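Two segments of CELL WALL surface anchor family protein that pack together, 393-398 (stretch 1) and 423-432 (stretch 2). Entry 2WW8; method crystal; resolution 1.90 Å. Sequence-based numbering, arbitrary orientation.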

# COMPACT_ATOMS: atom_id res chain seq x y z
N SER A 393 -30.97 -35.84 -26.37
CA SER A 393 -30.28 -36.98 -25.73
C SER A 393 -29.71 -37.83 -26.88
O SER A 393 -30.14 -37.67 -28.04
CB SER A 393 -31.31 -37.80 -24.90
OG SER A 393 -32.44 -38.16 -25.69
N TYR A 394 -28.78 -38.73 -26.59
CA TYR A 394 -28.32 -39.72 -27.58
C TYR A 394 -29.28 -40.91 -27.59
O TYR A 394 -29.81 -41.25 -26.56
CB TYR A 394 -26.91 -40.22 -27.29
CG TYR A 394 -25.83 -39.18 -27.61
CD1 TYR A 394 -25.53 -38.80 -28.91
CD2 TYR A 394 -25.03 -38.69 -26.59
CE1 TYR A 394 -24.51 -37.90 -29.19
CE2 TYR A 394 -23.98 -37.84 -26.84
CZ TYR A 394 -23.73 -37.44 -28.13
OH TYR A 394 -22.74 -36.52 -28.32
N PRO A 395 -29.53 -41.50 -28.76
CA PRO A 395 -30.46 -42.63 -28.89
C PRO A 395 -29.82 -43.90 -28.28
O PRO A 395 -28.62 -44.14 -28.42
CB PRO A 395 -30.65 -42.77 -30.42
CG PRO A 395 -29.35 -42.29 -31.02
CD PRO A 395 -28.92 -41.14 -30.06
N ILE A 396 -30.65 -44.70 -27.62
CA ILE A 396 -30.31 -46.04 -27.23
C ILE A 396 -30.30 -46.84 -28.55
O ILE A 396 -31.17 -46.63 -29.44
CB ILE A 396 -31.39 -46.51 -26.30
CG1 ILE A 396 -31.37 -45.58 -25.07
CG2 ILE A 396 -31.28 -48.04 -25.97
CD1 ILE A 396 -32.52 -45.81 -24.10
N ASN A 397 -29.30 -47.72 -28.66
CA ASN A 397 -29.00 -48.40 -29.92
C ASN A 397 -29.86 -49.65 -30.10
O ASN A 397 -29.35 -50.75 -30.07
CB ASN A 397 -27.48 -48.68 -30.00
CG ASN A 397 -27.06 -49.41 -31.26
OD1 ASN A 397 -27.55 -49.11 -32.32
ND2 ASN A 397 -26.20 -50.40 -31.14
N PHE A 398 -31.18 -49.48 -30.27
CA PHE A 398 -32.08 -50.60 -30.59
C PHE A 398 -31.77 -51.28 -31.91
O PHE A 398 -31.44 -50.61 -32.89
CB PHE A 398 -33.55 -50.15 -30.55
CG PHE A 398 -34.06 -49.85 -29.13
CD1 PHE A 398 -34.18 -50.86 -28.19
CD2 PHE A 398 -34.40 -48.57 -28.75
CE1 PHE A 398 -34.64 -50.60 -26.91
CE2 PHE A 398 -34.84 -48.25 -27.44
CZ PHE A 398 -34.99 -49.28 -26.53
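Stretch 2 423-432: GILLSDFITQ

Stretch 2 runs antiparallel to stretch 1, T431 lying across from Y394 (CA to CA 6.0 Å) and F429 across from I396, where a single beta bridge joins the backbones; together the two segments bury 505 Å². After G423, out of reach, I424, in an extended conformation (phi/psi -130/128), points its CA-to-CB bond toward stretch 1 and meets I396 tip to tip, CD1 of I424 lying 3.5 Å from CD1 of I396. L425 is out of reach, and the chain then turns through a short 3-10 segment, L426-S427, which makes no contact. The turn is held by D428 N bonding to L425 O (2.8 Å) and F429 N to L426 O (3.1 Å). The carbonyl of D428 accepts a nearly straight hydrogen bond from the backbone of N397 (N397 N to D428 O 2.8 Å, 165°). A water links their side chains as well, accepting from N397 ND2 (3.0 Å) and donating to D428 OD1 (2.6 Å). The F429 ring (chi1 -72°, m) meets two residues of stretch 1: its CE1 is 3.7 Å from I396 CG1, while Y394 O approaches the ring edge near its plane, 3.4 Å from F429 CD1. The CA of F429 also makes a CA-H...O contact with P395 O at 3.2 Å. That same oxygen accepts the second backbone bond, from I430 N (I430 N to P395 O 2.8 Å, 156°), so the two bonds flank the bridged pair. The I430 side chain covers P395, CB to P395 CG 3.9 Å, and reaches N397, CG1 to N397 OD1 3.5 Å; I430 O, 3.4 Å from Y394 CD1, is buried without a polar partner. T431 sets its CA over one face of the Y394 ring, 4.0 Å from the centroid, a CH-pi contact. The CA-to-CB bond of Q432 points away, and contact ends.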

# COMPACT_ATOMS: atom_id res chain seq x y z
N GLY A 423 -29.22 -49.03 -15.43
CA GLY A 423 -28.82 -48.06 -16.43
C GLY A 423 -28.31 -48.70 -17.69
O GLY A 423 -28.45 -49.90 -17.87
N ILE A 424 -27.73 -47.87 -18.54
CA ILE A 424 -27.29 -48.29 -19.85
C ILE A 424 -25.83 -47.84 -20.05
O ILE A 424 -25.53 -46.68 -19.90
CB ILE A 424 -28.23 -47.73 -20.98
CG1 ILE A 424 -29.67 -48.26 -20.77
CG2 ILE A 424 -27.69 -48.17 -22.37
CD1 ILE A 424 -30.72 -47.52 -21.69
N LEU A 425 -24.97 -48.77 -20.43
CA LEU A 425 -23.58 -48.48 -20.77
C LEU A 425 -23.47 -47.56 -21.98
O LEU A 425 -24.28 -47.64 -22.91
CB LEU A 425 -22.89 -49.79 -21.10
CG LEU A 425 -22.62 -50.69 -19.90
CD1 LEU A 425 -21.71 -51.77 -20.38
CD2 LEU A 425 -21.95 -49.97 -18.75
N LEU A 426 -22.45 -46.72 -21.98
CA LEU A 426 -22.31 -45.78 -23.09
C LEU A 426 -22.22 -46.48 -24.46
O LEU A 426 -22.73 -45.96 -25.47
CB LEU A 426 -21.09 -44.86 -22.88
CG LEU A 426 -20.94 -43.65 -23.83
CD1 LEU A 426 -22.15 -42.75 -23.93
CD2 LEU A 426 -19.63 -42.88 -23.47
N SER A 427 -21.66 -47.68 -24.47
CA SER A 427 -21.56 -48.44 -25.73
C SER A 427 -22.94 -48.96 -26.25
O SER A 427 -23.07 -49.43 -27.38
CB SER A 427 -20.50 -49.54 -25.57
OG SER A 427 -20.99 -50.43 -24.59
N ASP A 428 -24.00 -48.89 -25.45
CA ASP A 428 -25.33 -49.21 -25.96
C ASP A 428 -26.16 -47.97 -26.34
O ASP A 428 -27.34 -48.10 -26.64
CB ASP A 428 -26.12 -50.16 -25.02
CG ASP A 428 -25.47 -51.52 -24.91
OD1 ASP A 428 -25.13 -52.09 -25.97
OD2 ASP A 428 -25.26 -52.07 -23.80
N PHE A 429 -25.54 -46.80 -26.39
CA PHE A 429 -26.08 -45.63 -27.11
C PHE A 429 -25.36 -45.39 -28.44
O PHE A 429 -24.19 -45.79 -28.56
CB PHE A 429 -25.80 -44.40 -26.29
CG PHE A 429 -26.63 -44.29 -25.05
CD1 PHE A 429 -27.83 -43.58 -25.11
CD2 PHE A 429 -26.21 -44.86 -23.84
CE1 PHE A 429 -28.59 -43.39 -23.94
CE2 PHE A 429 -26.97 -44.69 -22.65
CZ PHE A 429 -28.19 -43.97 -22.74
N ILE A 430 -26.02 -44.73 -29.40
CA ILE A 430 -25.27 -44.26 -30.58
C ILE A 430 -24.75 -42.86 -30.29
O ILE A 430 -25.54 -41.93 -30.12
CB ILE A 430 -26.08 -44.30 -31.91
CG1 ILE A 430 -26.67 -45.70 -32.15
CG2 ILE A 430 -25.18 -43.91 -33.10
CD1 ILE A 430 -27.93 -45.64 -32.99
N THR A 431 -23.44 -42.67 -30.23
CA THR A 431 -22.98 -41.32 -29.86
C THR A 431 -22.04 -40.75 -30.91
O THR A 431 -21.50 -39.70 -30.70
CB THR A 431 -22.17 -41.40 -28.55
OG1 THR A 431 -21.02 -42.22 -28.78
CG2 THR A 431 -23.03 -42.00 -27.40
N GLN A 432 -21.84 -41.45 -32.02
CA GLN A 432 -21.04 -40.96 -33.13
C GLN A 432 -21.63 -41.46 -34.45
O GLN A 432 -22.20 -42.53 -34.49
CB GLN A 432 -19.62 -41.55 -33.06
CG GLN A 432 -18.77 -40.83 -31.99
CD GLN A 432 -17.30 -41.16 -32.21
OE1 GLN A 432 -16.87 -41.32 -33.36
NE2 GLN A 432 -16.54 -41.30 -31.11
O HOH W 1 -25.42 -51.82 -28.58